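Long-range contacts in spindle pole body-associated protein VIK1 (Candida glabrata, PDB 4GKP), which probably binds microtubules as the noncatalytic partner of the kinesin Kar3, represented here by a truncated neck and C-terminal motor homology domain: residues Thr115-Met120 / Leu154-Ile159; Leu185-Phe190 / Asp202-Glu207. All coordinates share one frame; numbering follows the deposited sequence.

Contact 1: Thr115-Met120 / Leu154-Ile159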
loop_
_atom_site.group_PDB
_atom_site.type_symbol
_atom_site.label_atom_id
_atom_site.label_comp_id
_atom_site.label_asym_id
_atom_site.label_seq_id
_atom_site.Cartn_x
_atom_site.Cartn_y
_atom_site.Cartn_z
ATOM N N THR A 115 15.542 -5.816 3.672
ATOM C CA THR A 115 16.079 -4.492 3.389
ATOM C C THR A 115 14.952 -3.519 3.062
ATOM O O THR A 115 13.858 -3.927 2.657
ATOM C CB THR A 115 17.046 -4.484 2.177
ATOM O OG1 THR A 115 16.321 -4.757 0.974
ATOM C CG2 THR A 115 18.121 -5.515 2.330
ATOM N N LEU A 116 15.223 -2.231 3.233
ATOM C CA LEU A 116 14.274 -1.210 2.841
ATOM C C LEU A 116 14.967 -0.117 2.029
ATOM O O LEU A 116 16.088 0.266 2.316
ATOM C CB LEU A 116 13.581 -0.629 4.073
ATOM C CG LEU A 116 12.693 0.615 3.913
ATOM C CD1 LEU A 116 11.489 0.302 3.028
ATOM C CD2 LEU A 116 12.257 1.180 5.269
ATOM N N GLN A 117 14.300 0.335 0.980
ATOM C CA GLN A 117 14.630 1.587 0.319
ATOM C C GLN A 117 13.338 2.367 0.184
ATOM O O GLN A 117 12.296 1.797 -0.123
ATOM C CB GLN A 117 15.205 1.329 -1.056
ATOM C CG GLN A 117 16.591 0.719 -1.035
ATOM C CD GLN A 117 17.003 0.250 -2.414
ATOM O OE1 GLN A 117 16.361 -0.638 -3.001
ATOM N NE2 GLN A 117 18.040 0.879 -2.967
ATOM N N TYR A 118 13.409 3.671 0.388
ATOM C CA TYR A 118 12.210 4.486 0.498
ATOM C C TYR A 118 12.369 5.798 -0.265
ATOM O O TYR A 118 13.176 6.646 0.108
ATOM C CB TYR A 118 11.950 4.766 1.985
ATOM C CG TYR A 118 10.632 5.433 2.331
ATOM C CD1 TYR A 118 9.531 5.367 1.475
ATOM C CD2 TYR A 118 10.476 6.078 3.550
ATOM C CE1 TYR A 118 8.330 5.945 1.813
ATOM C CE2 TYR A 118 9.282 6.668 3.898
ATOM C CZ TYR A 118 8.215 6.599 3.028
ATOM O OH TYR A 118 7.031 7.185 3.395
ATOM N N VAL A 119 11.585 5.986 -1.316
ATOM C CA VAL A 119 11.668 7.231 -2.061
ATOM C C VAL A 119 10.317 7.921 -2.293
ATOM O O VAL A 119 9.288 7.265 -2.423
ATOM C CB VAL A 119 12.348 7.020 -3.433
ATOM C CG1 VAL A 119 13.816 6.624 -3.273
ATOM C CG2 VAL A 119 11.591 6.001 -4.277
ATOM N N MET A 120 10.337 9.250 -2.366
ATOM C CA MET A 120 9.250 9.992 -2.990
ATOM C C MET A 120 9.486 10.085 -4.504
ATOM O O MET A 120 10.535 10.527 -4.947
ATOM C CB MET A 120 9.123 11.388 -2.378
ATOM C CG MET A 120 7.774 12.040 -2.668
ATOM S SD MET A 120 7.844 13.765 -3.186
ATOM C CE MET A 120 8.949 13.691 -4.605
ATOM N N LEU A 154 16.200 0.473 -7.520
ATOM C CA LEU A 154 16.313 1.792 -6.911
ATOM C C LEU A 154 17.754 1.986 -6.494
ATOM O O LEU A 154 18.410 1.046 -5.991
ATOM C CB LEU A 154 15.436 1.911 -5.656
ATOM C CG LEU A 154 13.930 2.181 -5.700
ATOM C CD1 LEU A 154 13.162 1.041 -6.344
ATOM C CD2 LEU A 154 13.410 2.386 -4.287
ATOM N N GLY A 155 18.250 3.202 -6.669
ATOM C CA GLY A 155 19.632 3.472 -6.333
ATOM C C GLY A 155 19.742 4.277 -5.074
ATOM O O GLY A 155 20.806 4.814 -4.762
ATOM N N SER A 156 18.644 4.379 -4.341
ATOM C CA SER A 156 18.660 5.141 -3.105
ATOM C C SER A 156 19.217 4.320 -1.936
ATOM O O SER A 156 19.412 3.114 -2.056
ATOM C CB SER A 156 17.261 5.653 -2.794
ATOM O OG SER A 156 16.380 4.581 -2.525
ATOM N N THR A 157 19.452 4.995 -0.814
ATOM C CA THR A 157 19.954 4.412 0.417
ATOM C C THR A 157 19.219 3.123 0.835
ATOM O O THR A 157 17.978 3.072 0.870
ATOM C CB THR A 157 19.834 5.446 1.560
ATOM O OG1 THR A 157 20.355 6.711 1.112
ATOM C CG2 THR A 157 20.561 4.987 2.841
ATOM N N LEU A 158 19.993 2.097 1.181
ATOM C CA LEU A 158 19.411 0.824 1.593
ATOM C C LEU A 158 19.770 0.577 3.048
ATOM O O LEU A 158 20.904 0.795 3.453
ATOM C CB LEU A 158 19.909 -0.310 0.684
ATOM C CG LEU A 158 19.448 -1.755 0.953
ATOM C CD1 LEU A 158 19.355 -2.558 -0.336
ATOM C CD2 LEU A 158 20.367 -2.439 1.962
ATOM N N ILE A 159 18.788 0.173 3.839
ATOM C CA ILE A 159 19.034 -0.265 5.198
ATOM C C ILE A 159 18.422 -1.655 5.386
ATOM O O ILE A 159 17.556 -2.069 4.609
ATOM C CB ILE A 159 18.470 0.706 6.271
ATOM C CG1 ILE A 159 16.930 0.751 6.261
ATOM C CG2 ILE A 159 19.111 2.089 6.157
ATOM C CD1 ILE A 159 16.337 1.420 7.488
HETATM O O HOH W 1 15.983 4.901 0.056
#
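Leu116 and Ile159 form a single antiparallel hydrogen-bonded pair where strand 112-121, part of the mixed central sheet of a kinesin motor-like fold, meets the chain that follows strand 152-154. Both backbone bonds are present: Leu116 N reaches Ile159 O at 2.7 Å, and Ile159 N returns the bond to Leu116 O. Beyond this pair the partner segment is no longer joined to the strand by direct backbone bonds, and the side chain of Gln117 makes the link. Its CG stands beside the backbone N (chi1 -70°), and the extended chain carries the amide past Leu154, the two side chains running in opposite directions. NE2 then grips two carbonyls. Ser156 O, at 2.8 Å from Gln117 NE2, lies in the amide plane, whereas the bond to Leu154 O is longer, 3.1 Å from the same NE2, and meets that oxygen from above its carbonyl plane (68° out of it). These two hydrogen bonds from NE2 should fix the rotation of the amide and tie the carbonyls of Leu154 and Ser156 to the strand. Apolar groups pack on both sides of Gln117 along the strand. The branched end of Leu158 crosses Thr115, with Thr115 CG2 3.8 Å from Leu158 CD2; Val119 CG2 meets Leu154 CD2 at 4.0 Å, while Val119 CG1 lies against Ser156. A water completes the junction: it accepts from Tyr118 N at 2.9 Å, donates to Thr157 O at 2.8 Å, and is hydrogen-bonded to Ser156 OG at 2.6 Å.

Contact 2: Leu185-Phe190 / Asp202-Glu207; sequences LSKFQF and DFYFIE
Phe188 and Phe203 lie side by side and point the same way, forming the tight part of this contact. Phe188 CD1 comes within 3.5 Å of Phe203 CD2; the ring planes are inclined obliquely, at 40°. The two rings leave their strands differently: CG of Phe203 is anti to the backbone N (chi1 168°), while CG of Phe188 lies beside it. Phe203 O sits in plane at the edge of the Phe188 ring and also receives Phe188 N at 2.8 Å in an almost straight bond (177°). Phe205 CB touches the edge of the same ring, and Phe190 CE1 packs against Phe203 CB. Helix 96-107 covers this aromatic face, with Phe104 edge-to-face to Phe188 and Phe190. At the Ser186-Phe205 end of the face a water is hydrogen-bonded to Ser186 OG and donates to Phe205 O at 2.7 Å and to Glu207 OE1 at 2.9 Å.

The other face mixes packing with polar links. Leu185 CD1 rests on Ile206 CG1 at 3.6 Å, and the extended Lys187 chain runs beside the Tyr204 ring, its CG 3.7 Å from Tyr204 CE1. At the end of that chain the fit is looser. Lys187 NZ stands 4.1 Å from Asp202 OD1, too far for a salt bridge, and a second water joins them, accepting from NZ and donating to OD1; it also accepts from Gln189 NE2. The hydroxyl of Thr151 is a further link, bonded to both Lys187 NZ and Asp202 OD2, and NZ also reaches Ile152 O. The opposite charges probably stabilise each other without touching. Five successive antiparallel pairs, Leu185-Ile206 to Gln189-Asp202, define a beta hairpin within the central sheet of the kinesin motor-like fold.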
loop_
_atom_site.group_PDB
_atom_site.type_symbol
_atom_site.label_atom_id
_atom_site.label_comp_id
_atom_site.label_asym_id
_atom_site.label_seq_id
_atom_site.Cartn_x
_atom_site.Cartn_y
_atom_site.Cartn_z
ATOM N N LEU A 185 7.121 5.485 -2.318
ATOM C CA LEU A 185 7.474 4.176 -2.843
ATOM C C LEU A 185 8.526 3.563 -1.926
ATOM O O LEU A 185 9.650 4.079 -1.823
ATOM C CB LEU A 185 7.993 4.279 -4.285
ATOM C CG LEU A 185 8.452 3.001 -5.035
ATOM C CD1 LEU A 185 7.357 1.972 -5.221
ATOM C CD2 LEU A 185 8.999 3.340 -6.407
ATOM N N SER A 186 8.124 2.505 -1.224
ATOM C CA SER A 186 9.021 1.719 -0.380
ATOM C C SER A 186 9.259 0.383 -1.063
ATOM O O SER A 186 8.314 -0.261 -1.524
ATOM C CB SER A 186 8.385 1.440 0.984
ATOM O OG SER A 186 8.368 2.588 1.802
ATOM N N LYS A 187 10.513 -0.035 -1.141
ATOM C CA LYS A 187 10.817 -1.358 -1.663
ATOM C C LYS A 187 11.498 -2.188 -0.588
ATOM O O LYS A 187 12.562 -1.809 -0.091
ATOM C CB LYS A 187 11.710 -1.286 -2.894
ATOM C CG LYS A 187 12.054 -2.670 -3.426
ATOM C CD LYS A 187 13.129 -2.623 -4.489
ATOM C CE LYS A 187 13.517 -4.032 -4.913
ATOM N NZ LYS A 187 14.397 -3.979 -6.114
ATOM N N PHE A 188 10.866 -3.298 -0.221
ATOM C CA PHE A 188 11.450 -4.198 0.751
ATOM C C PHE A 188 11.948 -5.416 -0.019
ATOM O O PHE A 188 11.249 -5.946 -0.872
ATOM C CB PHE A 188 10.418 -4.681 1.791
ATOM C CG PHE A 188 9.800 -3.596 2.645
ATOM C CD1 PHE A 188 8.786 -2.767 2.138
ATOM C CD2 PHE A 188 10.152 -3.465 3.982
ATOM C CE1 PHE A 188 8.177 -1.798 2.945
ATOM C CE2 PHE A 188 9.551 -2.491 4.798
ATOM C CZ PHE A 188 8.553 -1.670 4.285
ATOM N N GLN A 189 13.145 -5.877 0.296
ATOM C CA GLN A 189 13.591 -7.157 -0.215
ATOM C C GLN A 189 13.622 -8.153 0.932
ATOM O O GLN A 189 14.202 -7.875 1.994
ATOM C CB GLN A 189 14.994 -7.044 -0.822
ATOM C CG GLN A 189 15.069 -6.301 -2.150
ATOM C CD GLN A 189 16.504 -6.138 -2.614
ATOM O OE1 GLN A 189 17.367 -5.589 -1.889
ATOM N NE2 GLN A 189 16.786 -6.634 -3.791
ATOM N N PHE A 190 13.006 -9.309 0.710
ATOM C CA PHE A 190 13.022 -10.421 1.674
ATOM C C PHE A 190 13.967 -11.493 1.165
ATOM O O PHE A 190 13.737 -12.050 0.079
ATOM C CB PHE A 190 11.622 -11.024 1.814
ATOM C CG PHE A 190 10.686 -10.214 2.681
ATOM C CD1 PHE A 190 10.075 -9.060 2.194
ATOM C CD2 PHE A 190 10.387 -10.627 3.989
ATOM C CE1 PHE A 190 9.198 -8.335 2.996
ATOM C CE2 PHE A 190 9.523 -9.898 4.786
ATOM C CZ PHE A 190 8.949 -8.748 4.300
ATOM N N ASP A 202 10.414 -9.299 -3.665
ATOM C CA ASP A 202 10.168 -7.860 -3.558
ATOM C C ASP A 202 8.748 -7.535 -3.072
ATOM O O ASP A 202 7.745 -8.069 -3.584
ATOM C CB ASP A 202 10.423 -7.173 -4.904
ATOM C CG ASP A 202 11.793 -7.480 -5.455
ATOM O OD1 ASP A 202 12.754 -7.462 -4.692
ATOM O OD2 ASP A 202 11.917 -7.752 -6.663
ATOM N N PHE A 203 8.675 -6.649 -2.093
ATOM C CA PHE A 203 7.402 -6.132 -1.643
ATOM C C PHE A 203 7.441 -4.626 -1.811
ATOM O O PHE A 203 8.384 -3.985 -1.344
ATOM C CB PHE A 203 7.121 -6.517 -0.182
ATOM C CG PHE A 203 5.946 -5.775 0.443
ATOM C CD1 PHE A 203 4.643 -5.961 -0.024
ATOM C CD2 PHE A 203 6.141 -4.915 1.526
ATOM C CE1 PHE A 203 3.566 -5.295 0.554
ATOM C CE2 PHE A 203 5.062 -4.238 2.108
ATOM C CZ PHE A 203 3.772 -4.428 1.615
ATOM N N TYR A 204 6.430 -4.072 -2.485
ATOM C CA TYR A 204 6.315 -2.612 -2.674
ATOM C C TYR A 204 5.149 -2.062 -1.878
ATOM O O TYR A 204 4.010 -2.547 -1.999
ATOM C CB TYR A 204 6.127 -2.239 -4.152
ATOM C CG TYR A 204 7.209 -2.771 -5.034
ATOM C CD1 TYR A 204 8.388 -2.055 -5.223
ATOM C CD2 TYR A 204 7.079 -4.019 -5.657
ATOM C CE1 TYR A 204 9.406 -2.553 -6.029
ATOM C CE2 TYR A 204 8.089 -4.527 -6.460
ATOM C CZ TYR A 204 9.245 -3.783 -6.643
ATOM O OH TYR A 204 10.245 -4.272 -7.431
ATOM N N PHE A 205 5.448 -1.061 -1.062
ATOM C CA PHE A 205 4.422 -0.333 -0.341
ATOM C C PHE A 205 4.307 1.071 -0.909
ATOM O O PHE A 205 5.225 1.883 -0.801
ATOM C CB PHE A 205 4.712 -0.267 1.159
ATOM C CG PHE A 205 3.670 0.482 1.936
ATOM C CD1 PHE A 205 2.334 0.054 1.940
ATOM C CD2 PHE A 205 4.008 1.626 2.660
ATOM C CE1 PHE A 205 1.359 0.755 2.649
ATOM C CE2 PHE A 205 3.041 2.314 3.389
ATOM C CZ PHE A 205 1.720 1.876 3.388
ATOM N N ILE A 206 3.159 1.348 -1.505
ATOM C CA ILE A 206 2.993 2.556 -2.273
ATOM C C ILE A 206 1.956 3.436 -1.637
ATOM O O ILE A 206 0.814 3.016 -1.411
ATOM C CB ILE A 206 2.678 2.222 -3.741
ATOM C CG1 ILE A 206 3.920 1.569 -4.376
ATOM C CG2 ILE A 206 2.300 3.486 -4.500
ATOM C CD1 ILE A 206 3.605 0.406 -5.285
ATOM N N GLU A 207 2.403 4.641 -1.301
ATOM C CA GLU A 207 1.607 5.642 -0.622
ATOM C C GLU A 207 1.160 6.701 -1.631
ATOM O O GLU A 207 1.983 7.381 -2.251
ATOM C CB GLU A 207 2.424 6.310 0.484
ATOM C CG GLU A 207 2.731 5.455 1.707
ATOM C CD GLU A 207 3.801 6.093 2.590
ATOM O OE1 GLU A 207 4.944 6.296 2.115
ATOM O OE2 GLU A 207 3.512 6.408 3.768
HETATM O O HOH W 2 5.898 3.930 0.843
HETATM O O HOH W 3 15.099 -6.939 -5.552
#

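Contacts 1 and 2 follow one another along the chain and belong to one sheet, in which strands 112-121 and 183-192 are antiparallel neighbours; their centres are about 9 Å apart. The centre of contact 2 is about 9 Å from the centre of the chain, that of contact 1 about 16 Å. The backbone joins them through a probable hydrogen bond of 2.8 Å between Gln117 O and Lys187 N, with further rungs pairing Thr115 with Gln189 and Val119 with Leu185. Side chains add a second tie: Tyr118 OH is hydrogen-bonded to Glu207 OE1 at 2.6 Å, reaching past Ser186, whose OG is 3.0 Å from Tyr118 CD1. Thr115 OG1 is likewise hydrogen-bonded to Gln189 OE1.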